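Local coordinates for putative NADH Oxidase (Clostridium acetobutylicum, PDB 3E10), which probably acts as an FMN-dependent oxidoreductase of the nitroreductase family, a putative NADH oxidase that binds flavin mononucleotide, at the interface of chains A and B. Residues are numbered along the deposited sequence; one frame, centred on the assembly and turned at random. Chains: chain A/B, Putative NADH Oxidase.

The three contacts show how two copies of one chain are joined by a reaching tail and a compact core. Contacts 1 and 2 lie about 10 Å apart between the centres of their C-alpha atoms and share A:Met32, at the end of helix 21-32; together they follow chain B from the loop at 156-159 to its C-terminal strand 163-165. Contact 3, built on helix 89-106 from both chains, lies about 13 Å from contact 2 and about 18 Å from contact 1, measured likewise. Contacts 1 and 2 recur with the chains exchanged, while contact 3 straddles the two-fold, as befits intertwined dimers with flavin at the boundary.

Contact 1: the interface of chains A and B. Residues chain A 32, 43-45, 82; chain B 161-164, 168.
Strand exchange is the motif here: the C-terminal strand 163-165 of chain B lies parallel to strand 43-48 of chain A, pairing B:Ile163 with A:Phe45. The backbone N of A:Phe45 donates to B:Arg162 O at 2.9 Å, and B:His164 N donates to A:Phe45 O at 2.8 Å. Side chains strengthen the seam. B:Arg162 bends at chi2 (-53°), carrying its guanidinium back over strand 43-48, where NH1 donates in the guanidinium plane to the A:Trp43 carbonyl O at 2.8 Å. A:Lys82 comes tip to tip, its CE 3.8 Å above the guanidinium centre at CZ of B:Arg162, while the selenium of A:Met32 packs on the arginine CB. A:Glu44 lies between B:Arg162 and B:His164, whose imidazole NE2 donates at 2.8 Å to its carboxylate oxygen OE1, in the ring plane but from above the carboxylate plane. The two planes stand 70° apart. The second ring nitrogen, ND1, donates to B:Tyr168 O at 2.7 Å, fixing the imidazole's rotation from the chain terminus. Two donating nitrogens would suit a doubly protonated imidazole, which the carboxylates of A:Glu44 and the chain end could favour, although protons are not seen. Water 1 lies 2.7 Å from OE2 of A:Glu44 and joins it to the carbonyl O of B:Lys161.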
HETATM    1  N   MSE A  32       0.742  -4.909  10.321  1.00  6.23           N
HETATM    2  CA  MSE A  32       1.988  -5.646  10.485  1.00  5.47           C
HETATM    3  C   MSE A  32       2.066  -6.904   9.625  1.00  5.57           C
HETATM    4  O   MSE A  32       3.125  -7.517   9.561  1.00  8.35           O
HETATM    5  CB  MSE A  32       2.279  -5.919  11.956  1.00  7.40           C
HETATM    6  CG  MSE A  32       2.476  -4.639  12.684  1.00  7.04           C
HETATM    7 SE   MSE A  32       3.255  -4.862  14.475  0.75  6.25          SE
HETATM    8  CE  MSE A  32       1.895  -3.929  15.421  1.00  9.95           C
ATOM      9  N   TRP A  43       8.115  -0.619  10.722  1.00  6.75           N
ATOM     10  CA  TRP A  43       7.039   0.174  11.288  1.00  6.32           C
ATOM     11  C   TRP A  43       6.983   0.245  12.824  1.00  7.75           C
ATOM     12  O   TRP A  43       7.254  -0.713  13.544  1.00  8.23           O
ATOM     13  CB  TRP A  43       5.704  -0.361  10.747  1.00  6.98           C
ATOM     14  CG  TRP A  43       5.633  -1.864  10.620  1.00 10.31           C
ATOM     15  CD1 TRP A  43       5.684  -2.784  11.612  1.00 10.26           C
ATOM     16  CD2 TRP A  43       5.549  -2.578   9.405  1.00  9.12           C
ATOM     17  NE1 TRP A  43       5.654  -4.058  11.089  1.00  9.93           N
ATOM     18  CE2 TRP A  43       5.546  -3.953   9.719  1.00  8.77           C
ATOM     19  CE3 TRP A  43       5.468  -2.189   8.071  1.00  5.67           C
ATOM     20  CZ2 TRP A  43       5.444  -4.937   8.730  1.00  9.47           C
ATOM     21  CZ3 TRP A  43       5.374  -3.151   7.100  1.00  8.83           C
ATOM     22  CH2 TRP A  43       5.368  -4.514   7.433  1.00  8.78           C
ATOM     23  N   GLU A  44       6.590   1.432  13.279  1.00  6.33           N
ATOM     24  CA  GLU A  44       6.219   1.699  14.664  1.00  7.93           C
ATOM     25  C   GLU A  44       4.914   2.492  14.574  1.00  7.42           C
ATOM     26  O   GLU A  44       4.673   3.235  13.617  1.00  8.34           O
ATOM     27  CB  GLU A  44       7.285   2.553  15.366  1.00  8.99           C
ATOM     28  CG  GLU A  44       8.679   1.883  15.462  1.00 10.39           C
ATOM     29  CD  GLU A  44       8.767   0.880  16.549  1.00 13.54           C
ATOM     30  OE1 GLU A  44       7.816   0.767  17.339  1.00 14.84           O
ATOM     31  OE2 GLU A  44       9.824   0.204  16.674  1.00 17.56           O
ATOM     32  N   PHE A  45       4.070   2.348  15.591  1.00  6.85           N
ATOM     33  CA  PHE A  45       2.751   2.979  15.579  1.00  6.84           C
ATOM     34  C   PHE A  45       2.476   3.687  16.899  1.00  7.49           C
ATOM     35  O   PHE A  45       2.681   3.097  17.939  1.00  9.65           O
ATOM     36  CB  PHE A  45       1.646   1.915  15.403  1.00  7.95           C
ATOM     37  CG  PHE A  45       1.868   1.017  14.225  1.00  6.71           C
ATOM     38  CD1 PHE A  45       2.595  -0.159  14.378  1.00  7.92           C
ATOM     39  CD2 PHE A  45       1.367   1.322  12.982  1.00  7.27           C
ATOM     40  CE1 PHE A  45       2.850  -0.994  13.298  1.00  7.31           C
ATOM     41  CE2 PHE A  45       1.618   0.489  11.896  1.00  8.65           C
ATOM     42  CZ  PHE A  45       2.355  -0.646  12.040  1.00  6.96           C
ATOM     43  N   LYS A  82      16.033   0.141  11.497  1.00  6.98           N
ATOM     44  CA  LYS A  82      15.516  -1.137  11.049  1.00  7.95           C
ATOM     45  C   LYS A  82      15.623  -1.319   9.550  1.00  8.84           C
ATOM     46  O   LYS A  82      15.382  -2.410   9.061  1.00 10.25           O
ATOM     47  CB  LYS A  82      14.072  -1.365  11.458  1.00  9.15           C
ATOM     48  CG  LYS A  82      13.881  -1.387  12.946  1.00  9.18           C
ATOM     49  CD  LYS A  82      12.438  -1.593  13.339  1.00 13.00           C
ATOM     50  CE  LYS A  82      12.239  -1.436  14.843  1.00 19.66           C
ATOM     51  NZ  LYS A  82      13.048  -2.434  15.558  1.00 20.89           N
TER
ATOM     52  N   LYS B 161       5.415  -4.786  20.642  1.00 11.36           N
ATOM     53  CA  LYS B 161       6.409  -3.765  20.996  0.50 11.90           C
ATOM     54  C   LYS B 161       6.400  -2.614  20.015  1.00 10.90           C
ATOM     55  O   LYS B 161       6.980  -1.551  20.276  1.00 11.85           O
ATOM     56  CB  LYS B 161       7.827  -4.343  21.048  0.50 13.73           C
ATOM     57  CG  LYS B 161       8.026  -5.360  22.149  0.50 15.93           C
ATOM     58  CD  LYS B 161       9.504  -5.679  22.389  0.50 17.13           C
ATOM     59  CE  LYS B 161      10.224  -6.133  21.117  0.50 19.41           C
ATOM     60  NZ  LYS B 161       9.525  -7.269  20.408  0.50 21.22           N
ATOM     61  N   ARG B 162       5.743  -2.817  18.870  1.00  8.83           N
ATOM     62  CA  ARG B 162       5.652  -1.741  17.865  1.00  8.16           C
ATOM     63  C   ARG B 162       4.510  -0.775  18.178  1.00  8.89           C
ATOM     64  O   ARG B 162       4.303   0.195  17.458  1.00  9.59           O
ATOM     65  CB  ARG B 162       5.478  -2.299  16.456  1.00  8.45           C
ATOM     66  CG  ARG B 162       6.582  -3.225  16.016  1.00  9.99           C
ATOM     67  CD  ARG B 162       7.987  -2.650  16.152  1.00 12.13           C
ATOM     68  NE  ARG B 162       8.956  -3.648  15.670  1.00 14.30           N
ATOM     69  CZ  ARG B 162       9.331  -3.794  14.398  1.00 13.03           C
ATOM     70  NH1 ARG B 162       8.921  -2.965  13.442  1.00 10.96           N
ATOM     71  NH2 ARG B 162      10.163  -4.778  14.081  1.00 16.04           N
ATOM     72  N   ILE B 163       3.737  -1.067  19.234  1.00  9.92           N
ATOM     73  CA  ILE B 163       2.557  -0.260  19.576  1.00  9.01           C
ATOM     74  C   ILE B 163       2.879   0.654  20.755  1.00  8.97           C
ATOM     75  O   ILE B 163       3.253   0.178  21.828  1.00 11.24           O
ATOM     76  CB  ILE B 163       1.335  -1.134  19.933  1.00  9.73           C
ATOM     77  CG1 ILE B 163       0.953  -2.093  18.790  1.00 11.49           C
ATOM     78  CG2 ILE B 163       0.102  -0.264  20.342  1.00 12.05           C
ATOM     79  CD1 ILE B 163      -0.070  -3.209  19.174  1.00 12.18           C
ATOM     80  N   HIS B 164       2.801   1.960  20.502  1.00  8.25           N
ATOM     81  CA  HIS B 164       3.053   2.977  21.493  1.00  8.47           C
ATOM     82  C   HIS B 164       1.742   3.610  21.864  1.00  7.68           C
ATOM     83  O   HIS B 164       1.004   4.100  21.007  1.00  9.63           O
ATOM     84  CB  HIS B 164       4.025   4.013  20.921  1.00  8.29           C
ATOM     85  CG  HIS B 164       5.309   3.412  20.439  1.00  8.56           C
ATOM     86  ND1 HIS B 164       6.486   3.547  21.139  1.00 10.63           N
ATOM     87  CD2 HIS B 164       5.591   2.635  19.368  1.00 11.70           C
ATOM     88  CE1 HIS B 164       7.443   2.891  20.500  1.00 12.30           C
ATOM     89  NE2 HIS B 164       6.925   2.335  19.421  1.00 11.55           N
ATOM     90  N   TYR B 168       5.065   8.249  22.136  1.00 10.50           N
ATOM     91  CA  TYR B 168       6.094   7.303  21.733  1.00 11.50           C
ATOM     92  C   TYR B 168       6.760   6.683  22.963  1.00 11.91           C
ATOM     93  O   TYR B 168       6.983   5.444  23.008  1.00 11.70           O
ATOM     94  CB  TYR B 168       7.143   7.955  20.824  1.00 13.67           C
ATOM     95  CG  TYR B 168       7.956   6.901  20.099  1.00 13.12           C
ATOM     96  CD1 TYR B 168       7.533   6.409  18.873  1.00 15.67           C
ATOM     97  CD2 TYR B 168       9.110   6.374  20.641  1.00 15.33           C
ATOM     98  CE1 TYR B 168       8.238   5.444  18.203  1.00 14.37           C
ATOM     99  CE2 TYR B 168       9.829   5.371  19.948  1.00 15.72           C
ATOM    100  CZ  TYR B 168       9.352   4.917  18.747  1.00 17.00           C
ATOM    101  OH  TYR B 168      10.030   3.927  18.047  1.00 18.35           O
ATOM    102  OXT TYR B 168       7.026   7.424  23.928  1.00 14.38           O
TER
HETATM  103  O   HOH W   1       9.566  -0.843  19.166  1.00 26.42           O

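Contact 2: the interface of chains A and B. Residues chain A 25, 28-29, 32-33; chain B 156-159.
A cation-pi contact between A:Arg29 and B:Phe158 leads this patch, where helix 21-32 of chain A receives the loop at 156-159 of chain B. The guanidinium carbon CZ of A:Arg29 sits over one face of the B:Phe158 ring, 3.9 Å from its centroid and displaced toward the rim, with the planes tilted by 30°. The phenylalanine CG is anti to its backbone N (chi1 -175°), which turns the ring toward the helix. The aliphatic CG of A:Arg29 lies over the same face, 3.5 Å from CD1 of B:Phe158, so that the arginine chain and its guanidinium cover that face together.

Among the charged groups, A:Glu25 is the second-shell partner. Its OE2 accepts from both NE and NH2 of A:Arg29, a side-on grip on one oxygen that holds the guanidinium over the ring. Across the boundary, NH1 of A:Arg29 forms a long salt bridge to OD1 of B:Asp156 at 4.0 Å, and waters 3 and 4 link NH1 to the two carboxylate oxygens.

A:Met32 adds apolar packing, its methyl CE 3.8 Å from CE1 of B:Phe158.

Of the hydrogen bonds, the amide oxygen OE1 of A:Gln33 takes B:Arg157 N on an in-plane lone pair at 2.9 Å. This probably steadies the backbone of an FMN-binding arginine, whose NH1 reaches A:Met32 O through water 2, which lies 2.7 Å from that carbonyl oxygen.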
ATOM      1  N   GLU A  25      -6.722  -3.522  17.922  1.00  8.92           N
ATOM      2  CA  GLU A  25      -5.726  -4.582  17.775  1.00  8.39           C
ATOM      3  C   GLU A  25      -5.768  -5.171  16.373  1.00  8.37           C
ATOM      4  O   GLU A  25      -4.727  -5.401  15.772  1.00  8.43           O
ATOM      5  CB  GLU A  25      -5.887  -5.644  18.858  1.00  8.79           C
ATOM      6  CG  GLU A  25      -4.869  -6.754  18.733  1.00 11.27           C
ATOM      7  CD  GLU A  25      -4.825  -7.706  19.888  1.00 17.73           C
ATOM      8  OE1 GLU A  25      -4.801  -7.250  21.056  1.00 23.46           O
ATOM      9  OE2 GLU A  25      -4.740  -8.911  19.616  1.00 15.88           O
ATOM     10  N   LEU A  28      -3.991  -2.974  13.853  1.00  6.27           N
ATOM     11  CA  LEU A  28      -2.541  -3.013  14.007  1.00  5.67           C
ATOM     12  C   LEU A  28      -1.982  -4.353  13.509  1.00  5.39           C
ATOM     13  O   LEU A  28      -0.919  -4.388  12.886  1.00  7.17           O
ATOM     14  CB  LEU A  28      -2.145  -2.728  15.450  1.00  6.68           C
ATOM     15  CG  LEU A  28      -2.429  -1.308  15.930  1.00  8.85           C
ATOM     16  CD1 LEU A  28      -2.514  -1.260  17.462  1.00 13.21           C
ATOM     17  CD2 LEU A  28      -1.376  -0.384  15.325  1.00 14.93           C
ATOM     18  N   ARG A  29      -2.703  -5.444  13.757  1.00  6.52           N
ATOM     19  CA  ARG A  29      -2.326  -6.739  13.169  1.00  5.90           C
ATOM     20  C   ARG A  29      -2.329  -6.673  11.652  1.00  5.72           C
ATOM     21  O   ARG A  29      -1.408  -7.187  11.003  1.00  7.21           O
ATOM     22  CB  ARG A  29      -3.231  -7.859  13.665  1.00  6.97           C
ATOM     23  CG  ARG A  29      -2.985  -8.221  15.128  1.00  9.01           C
ATOM     24  CD  ARG A  29      -3.881  -9.353  15.573  1.00  9.96           C
ATOM     25  NE  ARG A  29      -3.646  -9.683  16.993  1.00 10.94           N
ATOM     26  CZ  ARG A  29      -2.665 -10.453  17.439  1.00 11.47           C
ATOM     27  NH1 ARG A  29      -1.824 -11.015  16.578  1.00 11.97           N
ATOM     28  NH2 ARG A  29      -2.551 -10.703  18.752  1.00 14.72           N
HETATM   29  N   MSE A  32       0.742  -4.909  10.321  1.00  6.23           N
HETATM   30  CA  MSE A  32       1.988  -5.646  10.485  1.00  5.47           C
HETATM   31  C   MSE A  32       2.066  -6.904   9.625  1.00  5.57           C
HETATM   32  O   MSE A  32       3.125  -7.517   9.561  1.00  8.35           O
HETATM   33  CB  MSE A  32       2.279  -5.919  11.956  1.00  7.40           C
HETATM   34  CG  MSE A  32       2.476  -4.639  12.684  1.00  7.04           C
HETATM   35 SE   MSE A  32       3.255  -4.862  14.475  0.75  6.25          SE
HETATM   36  CE  MSE A  32       1.895  -3.929  15.421  1.00  9.95           C
ATOM     37  N   GLN A  33       0.978  -7.242   8.934  1.00  6.37           N
ATOM     38  CA  GLN A  33       1.015  -8.292   7.925  1.00  7.88           C
ATOM     39  C   GLN A  33       1.384  -7.787   6.541  1.00  7.03           C
ATOM     40  O   GLN A  33       1.429  -8.579   5.592  1.00  6.71           O
ATOM     41  CB  GLN A  33      -0.323  -9.010   7.812  1.00  7.37           C
ATOM     42  CG  GLN A  33      -0.702  -9.818   9.050  1.00  6.84           C
ATOM     43  CD  GLN A  33       0.324 -10.857   9.383  1.00  6.19           C
ATOM     44  OE1 GLN A  33       0.884 -10.850  10.494  1.00  7.75           O
ATOM     45  NE2 GLN A  33       0.585 -11.781   8.439  1.00  8.28           N
TER
ATOM     46  N   ASP B 156       2.492 -15.116  11.236  1.00  9.05           N
ATOM     47  CA  ASP B 156       2.051 -14.090  12.161  1.00  9.19           C
ATOM     48  C   ASP B 156       3.221 -13.164  12.463  1.00  9.32           C
ATOM     49  O   ASP B 156       4.193 -13.552  13.151  1.00 12.10           O
ATOM     50  CB  ASP B 156       1.530 -14.743  13.436  1.00 10.49           C
ATOM     51  CG  ASP B 156       0.860 -13.760  14.371  1.00 12.21           C
ATOM     52  OD1 ASP B 156       0.878 -12.539  14.118  1.00 10.93           O
ATOM     53  OD2 ASP B 156       0.320 -14.236  15.402  1.00 16.65           O
ATOM     54  N   ARG B 157       3.135 -11.943  11.946  1.00  7.59           N
ATOM     55  CA  ARG B 157       4.205 -10.952  12.090  1.00  8.01           C
ATOM     56  C   ARG B 157       3.904  -9.931  13.179  1.00  8.60           C
ATOM     57  O   ARG B 157       4.649  -8.959  13.375  1.00 10.34           O
ATOM     58  CB  ARG B 157       4.415 -10.240  10.768  1.00 10.54           C
ATOM     59  CG  ARG B 157       4.830 -11.150   9.622  1.00 11.14           C
ATOM     60  CD  ARG B 157       6.272 -10.972   9.268  1.00  9.68           C
ATOM     61  NE  ARG B 157       6.692 -11.962   8.284  1.00  9.86           N
ATOM     62  CZ  ARG B 157       6.419 -11.885   6.988  1.00  8.69           C
ATOM     63  NH1 ARG B 157       5.721 -10.879   6.499  1.00  8.78           N
ATOM     64  NH2 ARG B 157       6.821 -12.829   6.161  1.00  8.92           N
ATOM     65  N   PHE B 158       2.813 -10.129  13.906  1.00  9.73           N
ATOM     66  CA  PHE B 158       2.460  -9.161  14.938  1.00  9.22           C
ATOM     67  C   PHE B 158       3.579  -9.027  15.975  1.00  9.68           C
ATOM     68  O   PHE B 158       4.132 -10.026  16.452  1.00 11.54           O
ATOM     69  CB  PHE B 158       1.184  -9.592  15.649  1.00  9.66           C
ATOM     70  CG  PHE B 158       0.665  -8.586  16.668  1.00 10.65           C
ATOM     71  CD1 PHE B 158       0.201  -7.320  16.274  1.00  9.41           C
ATOM     72  CD2 PHE B 158       0.585  -8.931  18.016  1.00 12.00           C
ATOM     73  CE1 PHE B 158      -0.316  -6.430  17.220  1.00 12.14           C
ATOM     74  CE2 PHE B 158       0.068  -8.030  18.964  1.00 13.11           C
ATOM     75  CZ  PHE B 158      -0.377  -6.801  18.575  1.00 13.83           C
ATOM     76  N   ASP B 159       3.857  -7.792  16.375  1.00  9.63           N
ATOM     77  CA  ASP B 159       4.795  -7.508  17.445  1.00 11.09           C
ATOM     78  C   ASP B 159       4.241  -6.346  18.274  1.00 10.89           C
ATOM     79  O   ASP B 159       4.296  -5.217  17.854  1.00 10.27           O
ATOM     80  CB  ASP B 159       6.139  -7.141  16.857  1.00 13.09           C
ATOM     81  CG  ASP B 159       7.194  -6.859  17.918  1.00 14.12           C
ATOM     82  OD1 ASP B 159       6.883  -6.881  19.155  1.00 15.99           O
ATOM     83  OD2 ASP B 159       8.354  -6.627  17.475  1.00 22.46           O
TER
HETATM   84  O   HOH W   2       4.785  -8.366   7.602  1.00  9.20           O
HETATM   85  O   HOH W   3      -1.315 -10.976  13.684  1.00 10.48           O
HETATM   86  O   HOH W   4       0.329 -12.771  17.583  1.00 15.77           O

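Contact 3: the interface of chains A and B. Residues chain A 5, 34-35, 95, 98-99, 102; chain B 5, 98-99, 102.
The amide of A:Asn99 and the carboxylate of B:Glu98 cross at about a right angle, their planes 46° apart. Over one face of the amide, offset toward its nitrogen, lies CG2 of B:Ile5, 3.7 Å from ND2 of A:Asn99. At the edges, OD1 of A:Asn99 meets OE2 of B:Glu98 at 2.6 Å, and ND2 of A:Asn99 is bridged by water 6 to the backbone O of B:Ile5. The oxygen pair is doubtful as modelled: it could be a hydrogen bond if the carboxyl group holds a proton, or the amide may be turned over, in which case water 6 would face its oxygen; the coordinates show no proton. CG of B:Glu98 stands anti to the backbone N (chi1 -179°) and the chain bends at chi2, bringing the carboxylate across to the partner helix. Its CD packs 3.6 Å from CD of A:Pro35, a residue of the flavin pocket. The two-fold mate repeats the pattern, with A:Glu98 against B:Asn99. Near the axis, A:Leu102 and B:Leu102 reach tip to tip, their CD1 methyls a tight 3.3 Å apart. Helix 89-106 thus packs against its own copy, forming a core that holds the dimer together and probably helps shape the flavin pockets beside it.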
ATOM      1  N   ILE A   5     -12.023  -4.179  -0.857  1.00  7.66           N
ATOM      2  CA  ILE A   5     -11.245  -3.428  -1.838  1.00  7.91           C
ATOM      3  C   ILE A   5     -12.124  -2.469  -2.607  1.00  7.39           C
ATOM      4  O   ILE A   5     -11.766  -1.301  -2.786  1.00  7.94           O
ATOM      5  CB  ILE A   5     -10.426  -4.350  -2.760  1.00  8.71           C
ATOM      6  CG1 ILE A   5      -9.283  -5.016  -1.960  1.00 10.93           C
ATOM      7  CG2 ILE A   5      -9.820  -3.591  -3.923  1.00  9.95           C
ATOM      8  CD1 ILE A   5      -8.439  -6.047  -2.706  1.00 12.19           C
ATOM      9  N   ALA A  34       1.609  -6.487   6.385  1.00  6.43           N
ATOM     10  CA  ALA A  34       2.029  -5.950   5.072  1.00  5.67           C
ATOM     11  C   ALA A  34       3.353  -6.523   4.593  1.00  5.79           C
ATOM     12  O   ALA A  34       4.200  -6.920   5.399  1.00  5.92           O
ATOM     13  CB  ALA A  34       2.151  -4.432   5.144  1.00  7.30           C
ATOM     14  N   PRO A  35       3.533  -6.568   3.261  1.00  4.93           N
ATOM     15  CA  PRO A  35       4.819  -6.920   2.728  1.00  5.71           C
ATOM     16  C   PRO A  35       5.787  -5.760   3.059  1.00  5.66           C
ATOM     17  O   PRO A  35       5.363  -4.615   3.313  1.00  5.99           O
ATOM     18  CB  PRO A  35       4.564  -7.030   1.222  1.00  7.37           C
ATOM     19  CG  PRO A  35       3.467  -6.071   0.981  1.00  6.20           C
ATOM     20  CD  PRO A  35       2.580  -6.197   2.203  1.00  6.02           C
ATOM     21  N   ALA A  95       2.026   0.205   2.136  1.00  4.95           N
ATOM     22  CA  ALA A  95       1.359  -1.087   2.147  1.00  5.12           C
ATOM     23  C   ALA A  95       0.664  -1.349   3.496  1.00  4.98           C
ATOM     24  O   ALA A  95      -0.439  -1.883   3.548  1.00  5.76           O
ATOM     25  CB  ALA A  95       2.370  -2.201   1.812  1.00  5.62           C
ATOM     26  N   GLU A  98      -2.412   0.854   3.694  1.00  5.41           N
ATOM     27  CA  GLU A  98      -3.515   0.297   2.910  1.00  4.53           C
ATOM     28  C   GLU A  98      -4.153  -0.881   3.628  1.00  4.23           C
ATOM     29  O   GLU A  98      -5.391  -1.020   3.606  1.00  6.64           O
ATOM     30  CB  GLU A  98      -3.074  -0.037   1.474  1.00  5.28           C
ATOM     31  CG  GLU A  98      -4.167  -0.622   0.579  1.00  5.58           C
ATOM     32  CD  GLU A  98      -5.318   0.315   0.276  1.00  6.58           C
ATOM     33  OE1 GLU A  98      -5.326   1.459   0.789  1.00  7.99           O
ATOM     34  OE2 GLU A  98      -6.267  -0.108  -0.481  1.00  7.33           O
ATOM     35  N   ASN A  99      -3.355  -1.720   4.285  1.00  4.93           N
ATOM     36  CA  ASN A  99      -3.936  -2.820   5.055  1.00  5.67           C
ATOM     37  C   ASN A  99      -4.815  -2.304   6.193  1.00  6.08           C
ATOM     38  O   ASN A  99      -5.848  -2.886   6.479  1.00  6.60           O
ATOM     39  CB  ASN A  99      -2.843  -3.747   5.620  1.00  5.60           C
ATOM     40  CG  ASN A  99      -2.342  -4.775   4.623  1.00  5.55           C
ATOM     41  OD1 ASN A  99      -2.648  -4.714   3.433  1.00  6.17           O
ATOM     42  ND2 ASN A  99      -1.560  -5.748   5.123  1.00  5.46           N
ATOM     43  N   LEU A 102      -8.147  -1.108   4.685  1.00  5.02           N
ATOM     44  CA  LEU A 102      -8.985  -2.188   4.262  1.00  5.36           C
ATOM     45  C   LEU A 102      -9.587  -2.898   5.475  1.00  4.73           C
ATOM     46  O   LEU A 102     -10.771  -3.280   5.479  1.00  6.42           O
ATOM     47  CB  LEU A 102      -8.232  -3.135   3.341  1.00  4.36           C
ATOM     48  CG  LEU A 102      -7.833  -2.581   1.966  1.00  5.32           C
ATOM     49  CD1 LEU A 102      -6.871  -3.554   1.294  1.00  6.29           C
ATOM     50  CD2 LEU A 102      -9.050  -2.337   1.098  1.00  6.96           C
TER
ATOM     51  N   ILE B   5      -5.848 -10.625   4.324  1.00  7.97           N
ATOM     52  CA  ILE B   5      -4.748  -9.821   4.848  1.00  7.30           C
ATOM     53  C   ILE B   5      -3.754 -10.702   5.609  1.00  7.90           C
ATOM     54  O   ILE B   5      -2.554 -10.535   5.454  1.00  7.08           O
ATOM     55  CB  ILE B   5      -5.249  -8.634   5.703  1.00  6.83           C
ATOM     56  CG1 ILE B   5      -5.981  -7.626   4.805  1.00  9.70           C
ATOM     57  CG2 ILE B   5      -4.115  -8.002   6.535  1.00  8.76           C
ATOM     58  CD1 ILE B   5      -6.695  -6.422   5.530  1.00 10.23           C
ATOM     59  N   GLU B  98      -0.431  -3.180  -3.210  1.00  5.25           N
ATOM     60  CA  GLU B  98      -0.934  -3.977  -2.105  1.00  5.61           C
ATOM     61  C   GLU B  98      -2.331  -4.475  -2.446  1.00  5.42           C
ATOM     62  O   GLU B  98      -2.657  -5.618  -2.138  1.00  5.93           O
ATOM     63  CB  GLU B  98      -0.904  -3.186  -0.785  1.00  7.18           C
ATOM     64  CG  GLU B  98      -1.412  -3.972   0.457  1.00  5.91           C
ATOM     65  CD  GLU B  98      -0.596  -5.220   0.809  1.00  6.76           C
ATOM     66  OE1 GLU B  98       0.374  -5.552   0.102  1.00  8.23           O
ATOM     67  OE2 GLU B  98      -0.963  -5.905   1.809  1.00  6.88           O
ATOM     68  N   ASN B  99      -3.155  -3.631  -3.076  1.00  4.94           N
ATOM     69  CA  ASN B  99      -4.464  -4.124  -3.494  1.00  5.11           C
ATOM     70  C   ASN B  99      -4.354  -5.308  -4.467  1.00  5.67           C
ATOM     71  O   ASN B  99      -5.139  -6.264  -4.411  1.00  5.99           O
ATOM     72  CB  ASN B  99      -5.310  -3.032  -4.122  1.00  5.51           C
ATOM     73  CG  ASN B  99      -6.004  -2.151  -3.101  1.00  5.77           C
ATOM     74  OD1 ASN B  99      -5.747  -2.219  -1.883  1.00  6.14           O
ATOM     75  ND2 ASN B  99      -6.908  -1.302  -3.605  1.00  6.34           N
ATOM     76  N   LEU B 102      -3.381  -8.445  -2.503  1.00  4.41           N
ATOM     77  CA  LEU B 102      -4.499  -8.986  -1.739  1.00  5.42           C
ATOM     78  C   LEU B 102      -5.556  -9.636  -2.624  1.00  6.06           C
ATOM     79  O   LEU B 102      -6.069 -10.707  -2.301  1.00  6.06           O
ATOM     80  CB  LEU B 102      -5.102  -7.900  -0.858  1.00  5.10           C
ATOM     81  CG  LEU B 102      -4.195  -7.378   0.262  1.00  5.20           C
ATOM     82  CD1 LEU B 102      -4.803  -6.117   0.860  1.00  6.39           C
ATOM     83  CD2 LEU B 102      -3.925  -8.451   1.346  1.00  7.24           C
TER
HETATM   84  O   HOH W   5      -9.342   0.056  -2.214  1.00  6.70           O
HETATM   85  O   HOH W   6      -0.967  -8.577   4.165  1.00  7.09           O